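Local coordinates for protein transcriptional regulator, LacI family (Corynebacterium glutamicum, PDB 3H5T) that activates transcription of the inositol phosphate synthase gene ino1 in an inositol-dependent manner by binding a palindromic promoter motif, and helps regulate cell wall biogenesis, at residues A202-V208 with I244-W248. Coordinates in Å, arbitrary orientation, origin at the centre of the assembly. Numbering follows the deposited sequence.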
loop_
_atom_site.group_PDB
_atom_site.type_symbol
_atom_site.label_atom_id
_atom_site.label_comp_id
_atom_site.label_asym_id
_atom_site.label_seq_id
_atom_site.Cartn_x
_atom_site.Cartn_y
_atom_site.Cartn_z
ATOM N N ALA A 202 -20.925 -5.236 -0.665
ATOM C CA ALA A 202 -21.658 -6.399 -0.186
ATOM C C ALA A 202 -20.668 -7.498 0.163
ATOM O O ALA A 202 -19.947 -7.994 -0.705
ATOM C CB ALA A 202 -22.648 -6.890 -1.250
ATOM N N ASN A 203 -20.639 -7.864 1.439
ATOM C CA ASN A 203 -19.745 -8.902 1.934
ATOM C C ASN A 203 -19.798 -10.172 1.101
ATOM O O ASN A 203 -20.860 -10.577 0.632
ATOM C CB ASN A 203 -20.090 -9.234 3.387
ATOM C CG ASN A 203 -19.338 -10.453 3.903
ATOM O OD1 ASN A 203 -19.559 -11.576 3.451
ATOM N ND2 ASN A 203 -18.439 -10.231 4.855
ATOM N N ASN A 204 -18.638 -10.792 0.912
ATOM C CA ASN A 204 -18.534 -12.031 0.157
ATOM C C ASN A 204 -17.223 -12.751 0.417
ATOM O O ASN A 204 -16.144 -12.192 0.222
ATOM C CB ASN A 204 -18.678 -11.776 -1.339
ATOM C CG ASN A 204 -18.458 -13.038 -2.172
ATOM O OD1 ASN A 204 -17.333 -13.338 -2.589
ATOM N ND2 ASN A 204 -19.530 -13.783 -2.410
ATOM N N ASP A 205 -17.332 -13.995 0.876
ATOM C CA ASP A 205 -16.168 -14.831 1.142
ATOM C C ASP A 205 -16.322 -16.038 0.235
ATOM O O ASP A 205 -17.447 -16.474 -0.027
ATOM C CB ASP A 205 -16.128 -15.308 2.604
ATOM C CG ASP A 205 -15.694 -14.220 3.568
ATOM O OD1 ASP A 205 -14.872 -13.380 3.165
ATOM O OD2 ASP A 205 -16.153 -14.214 4.731
ATOM N N GLY A 206 -15.198 -16.569 -0.246
ATOM C CA GLY A 206 -15.247 -17.729 -1.110
ATOM C C GLY A 206 -15.420 -17.434 -2.587
ATOM O O GLY A 206 -14.946 -16.415 -3.097
ATOM N N GLU A 207 -16.106 -18.340 -3.281
ATOM C CA GLU A 207 -16.332 -18.201 -4.713
ATOM C C GLU A 207 -16.775 -16.805 -5.130
ATOM O O GLU A 207 -17.628 -16.197 -4.490
ATOM C CB GLU A 207 -17.379 -19.212 -5.186
ATOM C CG GLU A 207 -17.834 -19.003 -6.626
ATOM C CD GLU A 207 -18.950 -19.940 -7.024
ATOM O OE1 GLU A 207 -19.860 -20.164 -6.194
ATOM O OE2 GLU A 207 -18.932 -20.439 -8.170
ATOM N N VAL A 208 -16.174 -16.304 -6.205
ATOM C CA VAL A 208 -16.526 -15.001 -6.756
ATOM C C VAL A 208 -17.228 -15.265 -8.095
ATOM O O VAL A 208 -16.673 -15.913 -8.980
ATOM C CB VAL A 208 -15.275 -14.118 -7.019
ATOM C CG1 VAL A 208 -15.689 -12.828 -7.709
ATOM C CG2 VAL A 208 -14.567 -13.807 -5.711
ATOM N N ILE A 244 -12.063 -18.307 -8.907
ATOM C CA ILE A 244 -11.673 -17.064 -8.251
ATOM C C ILE A 244 -12.313 -16.928 -6.872
ATOM O O ILE A 244 -13.525 -16.782 -6.763
ATOM C CB ILE A 244 -12.088 -15.847 -9.114
ATOM C CG1 ILE A 244 -11.344 -15.886 -10.451
ATOM C CG2 ILE A 244 -11.801 -14.544 -8.371
ATOM C CD1 ILE A 244 -11.814 -14.853 -11.449
ATOM N N MET A 245 -11.503 -16.976 -5.819
ATOM C CA MET A 245 -12.033 -16.830 -4.469
ATOM C C MET A 245 -11.563 -15.536 -3.809
ATOM O O MET A 245 -10.517 -14.988 -4.156
ATOM C CB MET A 245 -11.659 -18.040 -3.607
ATOM C CG MET A 245 -12.342 -19.331 -4.065
ATOM S SD MET A 245 -12.701 -20.458 -2.723
ATOM C CE MET A 245 -13.631 -21.688 -3.606
ATOM N N GLU A 246 -12.346 -15.057 -2.847
ATOM C CA GLU A 246 -12.038 -13.814 -2.157
ATOM C C GLU A 246 -12.298 -13.860 -0.655
ATOM O O GLU A 246 -13.033 -14.714 -0.164
ATOM C CB GLU A 246 -12.863 -12.679 -2.788
ATOM C CG GLU A 246 -13.663 -11.807 -1.816
ATOM C CD GLU A 246 -14.558 -10.792 -2.521
ATOM O OE1 GLU A 246 -15.216 -11.161 -3.516
ATOM O OE2 GLU A 246 -14.618 -9.629 -2.076
ATOM N N CYS A 247 -11.654 -12.950 0.071
ATOM C CA CYS A 247 -11.870 -12.818 1.501
ATOM C C CYS A 247 -12.157 -11.339 1.723
ATOM O O CYS A 247 -11.301 -10.476 1.509
ATOM C CB CYS A 247 -10.661 -13.308 2.322
ATOM S SG CYS A 247 -9.042 -12.596 1.998
ATOM N N TRP A 248 -13.391 -11.048 2.110
ATOM C CA TRP A 248 -13.821 -9.674 2.323
ATOM C C TRP A 248 -12.916 -8.924 3.300
ATOM O O TRP A 248 -12.586 -7.756 3.088
ATOM C CB TRP A 248 -15.258 -9.669 2.823
ATOM C CG TRP A 248 -15.974 -8.407 2.529
ATOM C CD1 TRP A 248 -16.408 -7.982 1.314
ATOM C CD2 TRP A 248 -16.364 -7.408 3.473
ATOM N NE1 TRP A 248 -17.053 -6.776 1.439
ATOM C CE2 TRP A 248 -17.038 -6.399 2.756
ATOM C CE3 TRP A 248 -16.207 -7.265 4.860
ATOM C CZ2 TRP A 248 -17.562 -5.258 3.376
ATOM C CZ3 TRP A 248 -16.727 -6.129 5.478
ATOM C CH2 TRP A 248 -17.396 -5.140 4.732
HETATM O O HOH W 1 -14.865 -18.582 -9.331
#
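The indole of Trp248 lies under the backbone of Asn203, whose CA sits 3.5 Å from the centroid of the five-membered ring, a CH-pi contact over its face; Arg198 adds a cation-pi contact, and Trp248 NE1 donates a hydrogen bond to Asp200 O. Beside the ring, Trp248 N donates to the carboxylate oxygen Asp205 OD1 (3.0 Å). The segments pair antiparallel: Gly206 and Glu246 exchange two hydrogen bonds, N to O, each 2.9 Å, and Val208 N donates to Ile244 O (2.7 Å). Water 1 accepts from Ile244 N (2.8 Å) and donates to Val208 O (3.2 Å). Gly206 adopts positive phi, where a CB would clash with the preceding carbonyl. Val208 CB packs on Ile244 CG2 (3.8 Å), while the Glu246 carboxylate forms a salt bridge with Arg212. Strand 206-207 edges the five-stranded sheet of one lobe of the periplasmic-binding-protein-like domain; three of four direct hydrogen bonds join main chain to main chain, so its pairing depends little on side-chain identity, Asp205 adding the one side-chain acceptor.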